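Local coordinates for protein IroE-like serine hydrolase (Shewanella oneidensis, PDB 3GFF) that probably hydrolyses ester bonds as a serine hydrolase of the esterase D family, resembling the esterase IroE, at residues Leu22-Ala31 and Ile78-Asp89. Residues are numbered along the deposited sequence; the frame is centred on the assembly and turned at random.
Sequences LKETREYVIA and IVGIHNTNRMRD
With CG of E24 set between its backbone N and carbonyl carbon (chi1 59°) and the chain extended beyond, the carboxylate reaches R88, whose own chain bends at chi3 (64°) to bring its guanidinium round. OE2 of E24 collects three donors: NH2 of R88 at 3.0 Å, in a salt bridge that leaves the R88 guanidinium in its own plane but arrives above the carboxylate; OG1 of T84, also from above that plane; and NE of R26 at 3.1 Å, on the anti side. R88 in turn grips D89 side-on, NE (2.8 Å) and NH2 both closing on OD1, while CD2 of L22 lies over one face of the guanidinium. CG2 of T84 covers one face of the R26 guanidinium; the edge of that group faces D89, but so closely in the model that the detail is doubtful. Without the carboxylate, as with an alanine at E24, R26 and R88 would probably be left with D89 as the remaining acid of the cluster, and T84 OG1 would lose this acceptor.

Beyond the cluster the two segments pair as antiparallel strands, and just past the end of strand 78-81 H82 N still bonds to E27 O. The H82 ring leans its NE2 against CG1 of V29 (3.9 Å), and V29 and G80 exchange two backbone bonds, as do A31 and I78. Y28, I30, V79 and I81 share one face, where helix 114-132 packs on Y28 and I81; V29, A31 and I78 share the other, with F55 of helix 51-65 against V29 and I78. Strand 24-31 thus lies antiparallel beside strand 77-81, at the edge of the parallel strands of the sheet, next to strand 43-48, as in the alpha/beta-hydrolase fold.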
loop_
_atom_site.group_PDB
_atom_site.type_symbol
_atom_site.label_atom_id
_atom_site.label_comp_id
_atom_site.label_asym_id
_atom_site.label_seq_id
_atom_site.Cartn_x
_atom_site.Cartn_y
_atom_site.Cartn_z
ATOM N N LEU A 22 27.091 3.264 20.083
ATOM C CA LEU A 22 26.408 2.037 20.481
ATOM C C LEU A 22 27.383 0.846 20.710
ATOM O O LEU A 22 26.976 -0.192 21.232
ATOM C CB LEU A 22 25.268 1.702 19.477
ATOM C CG LEU A 22 24.143 2.761 19.427
ATOM C CD1 LEU A 22 23.023 2.467 18.424
ATOM C CD2 LEU A 22 23.553 2.946 20.838
ATOM N N LYS A 23 28.655 1.013 20.356
ATOM C CA LYS A 23 29.684 -0.019 20.563
ATOM C C LYS A 23 29.310 -1.342 19.859
ATOM O O LYS A 23 29.516 -2.440 20.382
ATOM C CB LYS A 23 29.950 -0.210 22.071
ATOM C CG LYS A 23 31.360 -0.689 22.411
ATOM C CD LYS A 23 31.616 -0.857 23.924
ATOM C CE LYS A 23 33.134 -0.953 24.258
ATOM N NZ LYS A 23 33.903 -2.103 23.629
ATOM N N GLU A 24 28.774 -1.213 18.648
ATOM C CA GLU A 24 28.366 -2.361 17.829
ATOM C C GLU A 24 28.339 -1.981 16.364
ATOM O O GLU A 24 28.423 -0.812 16.002
ATOM C CB GLU A 24 26.962 -2.867 18.251
ATOM C CG GLU A 24 25.867 -1.827 18.126
ATOM C CD GLU A 24 24.502 -2.241 18.720
ATOM O OE1 GLU A 24 24.418 -3.196 19.518
ATOM O OE2 GLU A 24 23.506 -1.564 18.421
ATOM N N THR A 25 28.223 -3.001 15.530
ATOM C CA THR A 25 28.016 -2.840 14.111
ATOM C C THR A 25 26.528 -2.604 13.917
ATOM O O THR A 25 25.704 -3.303 14.511
ATOM C CB THR A 25 28.365 -4.124 13.367
ATOM O OG1 THR A 25 29.703 -4.489 13.701
ATOM C CG2 THR A 25 28.238 -3.933 11.836
ATOM N N ARG A 26 26.200 -1.597 13.119
ATOM C CA ARG A 26 24.843 -1.281 12.789
ATOM C C ARG A 26 24.625 -1.471 11.283
ATOM O O ARG A 26 25.397 -0.984 10.484
ATOM C CB ARG A 26 24.492 0.156 13.229
ATOM C CG ARG A 26 24.032 0.294 14.672
ATOM C CD ARG A 26 22.887 -0.697 14.912
ATOM N NE ARG A 26 22.030 -0.365 16.027
ATOM C CZ ARG A 26 20.729 -0.115 15.972
ATOM N NH1 ARG A 26 20.021 -0.207 14.871
ATOM N NH2 ARG A 26 20.102 0.181 17.082
ATOM N N GLU A 27 23.569 -2.196 10.918
ATOM C CA GLU A 27 23.204 -2.416 9.524
ATOM C C GLU A 27 22.022 -1.558 9.111
ATOM O O GLU A 27 21.141 -1.182 9.923
ATOM C CB GLU A 27 22.899 -3.901 9.252
ATOM C CG GLU A 27 24.134 -4.764 9.342
ATOM C CD GLU A 27 23.858 -6.247 9.141
ATOM O OE1 GLU A 27 22.713 -6.717 9.352
ATOM O OE2 GLU A 27 24.819 -6.952 8.782
ATOM N N TYR A 28 22.039 -1.208 7.839
ATOM C CA TYR A 28 20.977 -0.422 7.256
ATOM C C TYR A 28 20.926 -0.616 5.744
ATOM O O TYR A 28 21.881 -1.090 5.130
ATOM C CB TYR A 28 21.120 1.055 7.642
ATOM C CG TYR A 28 22.310 1.787 7.091
ATOM C CD1 TYR A 28 23.515 1.792 7.770
ATOM C CD2 TYR A 28 22.219 2.510 5.915
ATOM C CE1 TYR A 28 24.588 2.500 7.295
ATOM C CE2 TYR A 28 23.285 3.215 5.432
ATOM C CZ TYR A 28 24.466 3.222 6.131
ATOM O OH TYR A 28 25.562 3.891 5.647
ATOM N N VAL A 29 19.798 -0.237 5.158
ATOM C CA VAL A 29 19.559 -0.344 3.722
ATOM C C VAL A 29 19.170 1.024 3.142
ATOM O O VAL A 29 18.508 1.811 3.796
ATOM C CB VAL A 29 18.432 -1.374 3.405
ATOM C CG1 VAL A 29 18.926 -2.802 3.530
ATOM C CG2 VAL A 29 17.201 -1.129 4.305
ATOM N N ILE A 30 19.633 1.306 1.932
ATOM C CA ILE A 30 19.356 2.564 1.213
ATOM C C ILE A 30 18.664 2.269 -0.129
ATOM O O ILE A 30 19.110 1.405 -0.840
ATOM C CB ILE A 30 20.678 3.277 0.820
ATOM C CG1 ILE A 30 21.503 3.677 2.038
ATOM C CG2 ILE A 30 20.420 4.508 -0.037
ATOM C CD1 ILE A 30 22.812 4.384 1.648
ATOM N N ALA A 31 17.587 2.983 -0.451
ATOM C CA ALA A 31 16.924 2.905 -1.754
ATOM C C ALA A 31 17.083 4.313 -2.314
ATOM O O ALA A 31 16.729 5.289 -1.638
ATOM C CB ALA A 31 15.432 2.538 -1.627
ATOM N N ILE A 78 15.440 6.667 0.611
ATOM C CA ILE A 78 14.841 5.871 1.681
ATOM C C ILE A 78 15.948 5.162 2.450
ATOM O O ILE A 78 16.773 4.460 1.842
ATOM C CB ILE A 78 13.868 4.807 1.146
ATOM C CG1 ILE A 78 12.928 5.436 0.110
ATOM C CG2 ILE A 78 13.054 4.210 2.307
ATOM C CD1 ILE A 78 11.979 4.480 -0.524
ATOM N N VAL A 79 16.011 5.412 3.759
ATOM C CA VAL A 79 16.960 4.753 4.635
ATOM C C VAL A 79 16.200 3.863 5.628
ATOM O O VAL A 79 15.421 4.366 6.400
ATOM C CB VAL A 79 17.832 5.760 5.411
ATOM C CG1 VAL A 79 18.796 5.006 6.347
ATOM C CG2 VAL A 79 18.629 6.571 4.438
ATOM N N GLY A 80 16.411 2.543 5.558
ATOM C CA GLY A 80 15.819 1.578 6.500
ATOM C C GLY A 80 16.850 1.185 7.557
ATOM O O GLY A 80 17.942 0.706 7.228
ATOM N N ILE A 81 16.521 1.383 8.827
ATOM C CA ILE A 81 17.466 1.084 9.905
ATOM C C ILE A 81 17.137 -0.259 10.562
ATOM O O ILE A 81 16.040 -0.467 11.056
ATOM C CB ILE A 81 17.506 2.245 10.957
ATOM C CG1 ILE A 81 17.707 3.577 10.254
ATOM C CG2 ILE A 81 18.645 2.050 12.014
ATOM C CD1 ILE A 81 17.634 4.754 11.180
ATOM N N HIS A 82 18.078 -1.196 10.562
ATOM C CA HIS A 82 17.787 -2.465 11.188
ATOM C C HIS A 82 18.029 -2.362 12.666
ATOM O O HIS A 82 18.820 -1.543 13.106
ATOM C CB HIS A 82 18.619 -3.617 10.647
ATOM C CG HIS A 82 18.419 -3.856 9.201
ATOM N ND1 HIS A 82 19.154 -4.777 8.500
ATOM C CD2 HIS A 82 17.604 -3.251 8.303
ATOM C CE1 HIS A 82 18.767 -4.768 7.235
ATOM N NE2 HIS A 82 17.830 -3.844 7.088
ATOM N N ASN A 83 17.332 -3.221 13.405
ATOM C CA ASN A 83 17.483 -3.355 14.827
ATOM C C ASN A 83 18.541 -4.377 15.245
ATOM O O ASN A 83 18.900 -5.307 14.512
ATOM C CB ASN A 83 16.161 -3.806 15.447
ATOM C CG ASN A 83 15.181 -2.695 15.584
ATOM O OD1 ASN A 83 15.501 -1.658 16.146
ATOM N ND2 ASN A 83 13.968 -2.914 15.131
ATOM N N THR A 84 19.059 -4.155 16.443
ATOM C CA THR A 84 19.896 -5.133 17.108
ATOM C C THR A 84 19.065 -5.357 18.400
ATOM O O THR A 84 18.245 -6.277 18.459
ATOM C CB THR A 84 21.292 -4.600 17.341
ATOM O OG1 THR A 84 21.234 -3.488 18.229
ATOM C CG2 THR A 84 21.940 -4.165 16.007
ATOM N N ASN A 85 19.210 -4.465 19.386
ATOM C CA ASN A 85 18.403 -4.524 20.615
ATOM C C ASN A 85 17.264 -3.457 20.571
ATOM O O ASN A 85 17.409 -2.289 20.970
ATOM C CB ASN A 85 19.303 -4.379 21.842
ATOM C CG ASN A 85 18.606 -4.735 23.149
ATOM O OD1 ASN A 85 17.371 -4.745 23.251
ATOM N ND2 ASN A 85 19.411 -4.975 24.174
ATOM N N ARG A 86 16.132 -3.891 20.053
ATOM C CA ARG A 86 14.950 -3.053 19.883
ATOM C C ARG A 86 14.366 -2.492 21.192
ATOM O O ARG A 86 13.983 -1.332 21.256
ATOM C CB ARG A 86 13.897 -3.882 19.162
ATOM C CG ARG A 86 12.579 -3.170 18.886
ATOM C CD ARG A 86 11.778 -3.927 17.839
ATOM N NE ARG A 86 10.816 -3.023 17.231
ATOM C CZ ARG A 86 9.538 -2.927 17.591
ATOM N NH1 ARG A 86 9.040 -3.726 18.545
ATOM N NH2 ARG A 86 8.748 -2.039 16.979
HETATM N N MSE A 87 14.283 -3.304 22.236
HETATM C CA MSE A 87 13.742 -2.786 23.485
HETATM C C MSE A 87 14.686 -1.749 24.086
HETATM O O MSE A 87 14.260 -0.880 24.804
HETATM C CB MSE A 87 13.427 -3.896 24.487
HETATM C CG MSE A 87 12.142 -4.701 24.165
HETATM SE SE MSE A 87 10.519 -3.579 24.074
HETATM C CE MSE A 87 10.628 -3.024 25.900
ATOM N N ARG A 88 15.958 -1.835 23.771
ATOM C CA ARG A 88 16.929 -0.915 24.326
ATOM C C ARG A 88 16.853 0.401 23.598
ATOM O O ARG A 88 16.765 1.431 24.240
ATOM C CB ARG A 88 18.337 -1.487 24.212
ATOM C CG ARG A 88 19.458 -0.675 24.864
ATOM C CD ARG A 88 20.799 -1.141 24.314
ATOM N NE ARG A 88 20.886 -0.874 22.879
ATOM C CZ ARG A 88 21.856 -1.304 22.078
ATOM N NH1 ARG A 88 22.861 -2.046 22.546
ATOM N NH2 ARG A 88 21.826 -0.996 20.785
ATOM N N ASP A 89 16.823 0.350 22.262
ATOM C CA ASP A 89 16.913 1.538 21.426
ATOM C C ASP A 89 15.623 2.272 21.162
ATOM O O ASP A 89 15.667 3.432 20.827
ATOM C CB ASP A 89 17.491 1.158 20.070
ATOM C CG ASP A 89 18.901 0.598 20.161
ATOM O OD1 ASP A 89 19.635 0.940 21.118
ATOM O OD2 ASP A 89 19.283 -0.186 19.260
#